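Local coordinates for protein tRNA-splicing ligase RtcB (Thermus thermophilus, PDB 2EPG) that probably joins RNA ends carrying a 2',3'-cyclic phosphate or 3'-phosphate to 5'-hydroxyl ends, using GTP and manganese ions, at residues F37-I42 against V463-E468; M73-W78 against S408-G413. All blocks are in the same frame, centred on the assembly; numbering follows the deposited sequence.

Interaction 1 (F37-I42 against V463-E468)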
loop_
_atom_site.group_PDB
_atom_site.type_symbol
_atom_site.label_atom_id
_atom_site.label_comp_id
_atom_site.label_asym_id
_atom_site.label_seq_id
_atom_site.Cartn_x
_atom_site.Cartn_y
_atom_site.Cartn_z
ATOM N N PHE A 37 13.050 -10.673 -6.626
ATOM C CA PHE A 37 13.484 -11.286 -5.384
ATOM C C PHE A 37 12.634 -12.518 -5.100
ATOM O O PHE A 37 11.409 -12.480 -5.222
ATOM C CB PHE A 37 13.382 -10.269 -4.233
ATOM C CG PHE A 37 14.060 -8.950 -4.524
ATOM C CD1 PHE A 37 13.356 -7.899 -5.106
ATOM C CD2 PHE A 37 15.412 -8.776 -4.260
ATOM C CE1 PHE A 37 13.990 -6.697 -5.421
ATOM C CE2 PHE A 37 16.061 -7.581 -4.571
ATOM C CZ PHE A 37 15.351 -6.538 -5.153
ATOM N N ALA A 38 13.277 -13.622 -4.728
ATOM C CA ALA A 38 12.521 -14.834 -4.451
ATOM C C ALA A 38 13.292 -15.887 -3.670
ATOM O O ALA A 38 14.497 -15.779 -3.471
ATOM C CB ALA A 38 12.021 -15.428 -5.754
ATOM N N SER A 39 12.567 -16.910 -3.227
ATOM C CA SER A 39 13.138 -18.015 -2.452
ATOM C C SER A 39 13.396 -19.181 -3.375
ATOM O O SER A 39 12.930 -19.192 -4.517
ATOM C CB SER A 39 12.154 -18.493 -1.375
ATOM O OG SER A 39 12.065 -17.603 -0.273
ATOM N N LYS A 40 14.133 -20.173 -2.879
ATOM C CA LYS A 40 14.378 -21.365 -3.673
ATOM C C LYS A 40 13.008 -22.002 -3.819
ATOM O O LYS A 40 12.693 -22.615 -4.836
ATOM C CB LYS A 40 15.336 -22.322 -2.956
ATOM C CG LYS A 40 16.798 -21.926 -3.114
ATOM C CD LYS A 40 17.123 -21.743 -4.598
ATOM C CE LYS A 40 18.508 -21.168 -4.827
ATOM N NZ LYS A 40 18.665 -20.754 -6.251
ATOM N N GLU A 41 12.188 -21.813 -2.791
ATOM C CA GLU A 41 10.840 -22.349 -2.765
ATOM C C GLU A 41 9.879 -21.533 -3.621
ATOM O O GLU A 41 9.017 -22.088 -4.298
ATOM C CB GLU A 41 10.337 -22.410 -1.324
ATOM C CG GLU A 41 11.161 -23.324 -0.430
ATOM C CD GLU A 41 11.402 -24.702 -1.049
ATOM O OE1 GLU A 41 12.295 -24.824 -1.920
ATOM O OE2 GLU A 41 10.693 -25.664 -0.673
ATOM N N ILE A 42 10.026 -20.212 -3.590
ATOM C CA ILE A 42 9.162 -19.347 -4.385
ATOM C C ILE A 42 9.407 -19.581 -5.875
ATOM O O ILE A 42 8.469 -19.586 -6.671
ATOM C CB ILE A 42 9.398 -17.856 -4.043
ATOM C CG1 ILE A 42 8.936 -17.585 -2.607
ATOM C CG2 ILE A 42 8.654 -16.964 -5.026
ATOM C CD1 ILE A 42 9.220 -16.196 -2.109
ATOM N N VAL A 463 7.296 -14.932 1.816
ATOM C CA VAL A 463 7.489 -13.610 1.246
ATOM C C VAL A 463 8.382 -12.777 2.168
ATOM O O VAL A 463 9.425 -12.280 1.737
ATOM C CB VAL A 463 6.140 -12.902 1.033
ATOM C CG1 VAL A 463 6.366 -11.505 0.455
ATOM C CG2 VAL A 463 5.271 -13.743 0.076
ATOM N N VAL A 464 7.988 -12.647 3.435
ATOM C CA VAL A 464 8.778 -11.886 4.402
ATOM C C VAL A 464 10.187 -12.470 4.522
ATOM O O VAL A 464 11.161 -11.737 4.694
ATOM C CB VAL A 464 8.113 -11.879 5.800
ATOM C CG1 VAL A 464 9.048 -11.232 6.819
ATOM C CG2 VAL A 464 6.793 -11.098 5.749
ATOM N N GLU A 465 10.285 -13.794 4.430
ATOM C CA GLU A 465 11.562 -14.499 4.514
ATOM C C GLU A 465 12.461 -14.070 3.349
ATOM O O GLU A 465 13.655 -13.769 3.521
ATOM C CB GLU A 465 11.312 -16.012 4.437
ATOM C CG GLU A 465 12.555 -16.890 4.545
ATOM C CD GLU A 465 12.280 -18.360 4.186
ATOM O OE1 GLU A 465 12.305 -18.699 2.976
ATOM O OE2 GLU A 465 12.036 -19.174 5.115
ATOM N N ALA A 466 11.888 -14.047 2.153
ATOM C CA ALA A 466 12.664 -13.662 0.974
ATOM C C ALA A 466 13.062 -12.198 1.085
ATOM O O ALA A 466 14.206 -11.823 0.812
ATOM C CB ALA A 466 11.853 -13.879 -0.268
ATOM N N VAL A 467 12.114 -11.369 1.496
ATOM C CA VAL A 467 12.388 -9.947 1.639
ATOM C C VAL A 467 13.524 -9.695 2.617
ATOM O O VAL A 467 14.453 -8.949 2.305
ATOM C CB VAL A 467 11.125 -9.187 2.092
ATOM C CG1 VAL A 467 11.506 -7.925 2.829
ATOM C CG2 VAL A 467 10.279 -8.845 0.870
ATOM N N GLU A 468 13.464 -10.307 3.796
ATOM C CA GLU A 468 14.534 -10.087 4.755
ATOM C C GLU A 468 15.833 -10.688 4.221
ATOM O O GLU A 468 16.902 -10.095 4.359
ATOM C CB GLU A 468 14.190 -10.680 6.132
ATOM C CG GLU A 468 15.291 -10.410 7.159
ATOM C CD GLU A 468 14.870 -10.643 8.603
ATOM O OE1 GLU A 468 14.436 -11.777 8.919
ATOM O OE2 GLU A 468 14.983 -9.683 9.412
#
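Apolar packing centres on the methyl group of Ala466, which projects from helix 462-470 toward the bend where strand 34-37 gives way to helix 40-48. Three groups of that bend gather about this one carbon. Ile42 brings the tip of its side chain, with CD1 lying 4.0 Å from Ala466 CB. The backbone of Ala38 comes next, its carbonyl carbon C 4.2 Å from Ala466 CB, whereas the methyl of Ala38 itself turns away and touches Tyr22 of strand 21-24. Ser39 adds its OG, 3.7 Å from Ala466 CB. The small side chain at 466 lets the backbones close to 5.6 Å between the CA atoms of Ala38 and Ala466. Ile42 reaches across because CG1 stands anti to its carbonyl carbon (chi1 -67°) and CD1 continues in an extended line (chi2 175°).

In the fold, this is a junction between the strand-to-helix connection near the N-terminus and a helix close to the C-terminus, 421 residues later. The packing is local, burying 189 Å² over both sides, and Pro74 also rests on Ala466.

The polar part lies beside the apolar one and is slight. Ser39 OG donates a weak hydrogen bond to Glu465 OE1 over 3.4 Å. Its OG sits beside the backbone N of Ser39, anti to the carbonyl carbon, which directs the hydroxyl at the helix. Glu465 starts out across the line of approach, with CG anti to its backbone N (chi1 -179°), and the extended chain brings the carboxylate over to Ser39.

Interaction 2 (M73-W78 against S408-G413)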
loop_
_atom_site.group_PDB
_atom_site.type_symbol
_atom_site.label_atom_id
_atom_site.label_comp_id
_atom_site.label_asym_id
_atom_site.label_seq_id
_atom_site.Cartn_x
_atom_site.Cartn_y
_atom_site.Cartn_z
HETATM N N MSE A 73 8.668 -8.098 -6.518
HETATM C CA MSE A 73 8.825 -8.602 -5.146
HETATM C C MSE A 73 8.585 -10.117 -5.040
HETATM O O MSE A 73 8.067 -10.732 -5.974
HETATM C CB MSE A 73 7.849 -7.863 -4.215
HETATM C CG MSE A 73 8.150 -6.386 -4.081
HETATM SE SE MSE A 73 9.933 -6.146 -3.368
HETATM C CE MSE A 73 10.519 -4.637 -4.363
ATOM N N PRO A 74 8.936 -10.731 -3.889
ATOM C CA PRO A 74 8.752 -12.173 -3.697
ATOM C C PRO A 74 7.329 -12.689 -3.857
ATOM O O PRO A 74 7.139 -13.865 -4.139
ATOM C CB PRO A 74 9.301 -12.416 -2.290
ATOM C CG PRO A 74 10.346 -11.393 -2.157
ATOM C CD PRO A 74 9.648 -10.160 -2.736
ATOM N N ASP A 75 6.329 -11.833 -3.682
ATOM C CA ASP A 75 4.943 -12.290 -3.834
ATOM C C ASP A 75 4.355 -11.951 -5.188
ATOM O O ASP A 75 3.147 -11.808 -5.313
ATOM C CB ASP A 75 4.040 -11.682 -2.762
ATOM C CG ASP A 75 4.096 -10.166 -2.742
ATOM O OD1 ASP A 75 3.273 -9.556 -2.027
ATOM O OD2 ASP A 75 4.971 -9.582 -3.426
ATOM N N ILE A 76 5.210 -11.824 -6.196
ATOM C CA ILE A 76 4.777 -11.494 -7.545
ATOM C C ILE A 76 3.821 -12.514 -8.137
ATOM O O ILE A 76 3.954 -13.722 -7.896
ATOM C CB ILE A 76 5.980 -11.382 -8.482
ATOM C CG1 ILE A 76 5.514 -11.156 -9.924
ATOM C CG2 ILE A 76 6.810 -12.646 -8.407
ATOM C CD1 ILE A 76 6.664 -11.102 -10.920
ATOM N N HIS A 77 2.853 -12.010 -8.906
ATOM C CA HIS A 77 1.876 -12.849 -9.601
ATOM C C HIS A 77 1.145 -12.108 -10.716
ATOM O O HIS A 77 1.244 -10.882 -10.833
ATOM C CB HIS A 77 0.860 -13.463 -8.627
ATOM C CG HIS A 77 0.196 -12.475 -7.725
ATOM N ND1 HIS A 77 -1.175 -12.349 -7.643
ATOM C CD2 HIS A 77 0.710 -11.608 -6.820
ATOM C CE1 HIS A 77 -1.477 -11.449 -6.723
ATOM N NE2 HIS A 77 -0.351 -10.984 -6.208
ATOM N N TRP A 78 0.418 -12.873 -11.532
ATOM C CA TRP A 78 -0.325 -12.340 -12.669
ATOM C C TRP A 78 -1.152 -11.101 -12.326
ATOM O O TRP A 78 -1.864 -11.068 -11.325
ATOM C CB TRP A 78 -1.250 -13.418 -13.259
ATOM C CG TRP A 78 -1.778 -13.041 -14.611
ATOM C CD1 TRP A 78 -1.202 -13.321 -15.824
ATOM C CD2 TRP A 78 -2.900 -12.191 -14.888
ATOM N NE1 TRP A 78 -1.892 -12.689 -16.835
ATOM C CE2 TRP A 78 -2.937 -11.986 -16.289
ATOM C CE3 TRP A 78 -3.874 -11.571 -14.087
ATOM C CZ2 TRP A 78 -3.915 -11.187 -16.910
ATOM C CZ3 TRP A 78 -4.847 -10.773 -14.703
ATOM C CH2 TRP A 78 -4.855 -10.590 -16.105
ATOM N N SER A 408 9.796 -2.335 -0.925
ATOM C CA SER A 408 9.730 -3.615 -0.271
ATOM C C SER A 408 8.430 -4.337 -0.623
ATOM O O SER A 408 7.718 -3.936 -1.542
ATOM C CB SER A 408 9.887 -3.458 1.242
ATOM O OG SER A 408 10.206 -4.711 1.820
ATOM N N CYS A 409 8.105 -5.396 0.104
ATOM C CA CYS A 409 6.907 -6.161 -0.221
ATOM C C CYS A 409 5.666 -5.598 0.450
ATOM O O CYS A 409 5.748 -4.735 1.329
ATOM C CB CYS A 409 7.084 -7.620 0.200
ATOM S SG CYS A 409 6.988 -7.836 2.000
ATOM N N HIS A 410 4.510 -6.092 0.038
ATOM C CA HIS A 410 3.276 -5.625 0.643
ATOM C C HIS A 410 2.476 -6.778 1.245
ATOM O O HIS A 410 1.709 -6.581 2.171
ATOM C CB HIS A 410 2.426 -4.899 -0.396
ATOM C CG HIS A 410 1.476 -5.791 -1.124
ATOM N ND1 HIS A 410 0.109 -5.704 -0.965
ATOM C CD2 HIS A 410 1.691 -6.791 -2.015
ATOM C CE1 HIS A 410 -0.477 -6.609 -1.730
ATOM N NE2 HIS A 410 0.459 -7.282 -2.377
ATOM N N GLY A 411 2.649 -7.981 0.713
ATOM C CA GLY A 411 1.900 -9.115 1.229
ATOM C C GLY A 411 2.737 -10.168 1.926
ATOM O O GLY A 411 3.954 -10.230 1.744
ATOM N N ALA A 412 2.079 -11.006 2.721
ATOM C CA ALA A 412 2.757 -12.068 3.463
ATOM C C ALA A 412 2.486 -13.463 2.895
ATOM O O ALA A 412 3.263 -14.396 3.115
ATOM C CB ALA A 412 2.340 -12.017 4.938
ATOM N N GLY A 413 1.389 -13.608 2.158
ATOM C CA GLY A 413 1.057 -14.909 1.607
ATOM C C GLY A 413 0.921 -14.972 0.100
ATOM O O GLY A 413 1.642 -14.287 -0.627
#
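The imidazole of His410 and the carboxylate of Asp75 are the flat groups here, their planes 51° apart and their side chains crossing at about a right angle. Asp75 OD1 meets the ring obliquely, 3.2 Å from His410 CD2 and farther from NE2, at 3.6 Å. ND1 is hydrogen-bonded to ND1 of His339, whose ring meets that of His410 nearly at a right angle, so His339 anchors the ND1 side, while Asp75 OD1 packs against the CD2-NE2 side. The nearby negative charge may favour a proton on the ring.

The same OD1 accepts a weak hydrogen bond from Gly411 N, 3.2 Å long and bent to 133° at the hydrogen. Asp75 directs its carboxylate there from the crowded position, CG lying between backbone N and carbonyl carbon (chi1 56°). The type I turn from Met73 to Ile76, closed by Ile76 N to Met73 O at 3.1 Å, sets Asp75 facing the loop.

Farther back, selenomethionine 73 lies along the peptide that joins Ser408 to Cys409. Its side chain, bent at chi2 and chi3, places CG 3.6 Å from Ser408 O and SE 4.0 Å from Cys409 N. Ser408 CB points away from segment 73-78, and its OG is hydrogen-bonded to Ile472 O.

As in RtcB ligases, His410 is predicted to carry GMP covalently, and His410 to Gly413 probably line the nucleotide site. Asp75 thus contacts both the ring and the following backbone N-H of the loop carrying the predicted GMP-histidine of an RtcB ligase.

The centres of interactions 1 and 2 lie 9 Å apart, on the same side of the chain's centre. Along the sequence the order is 37-42, 73-78, 408-413, 463-468, so interaction 2 falls wholly within the span that interaction 1 brackets. Strand 34-37 runs parallel to its neighbour 70-73, which delivers one segment of each contact from adjoining strands. Helix 462-470 bridges the pair: Ala466 CB is 3.5 Å from Pro74 CG, and Val467 CG2 is 3.5 Å from Cys409 CB. Its buried face (Val463, Ala466, Val467) packs between the N-terminal strand-helix bend and the loop of the predicted guanylylated histidine, placing interaction 1 near the presumed GMP site, the side chain of Ile42 about 9 Å from Gly413.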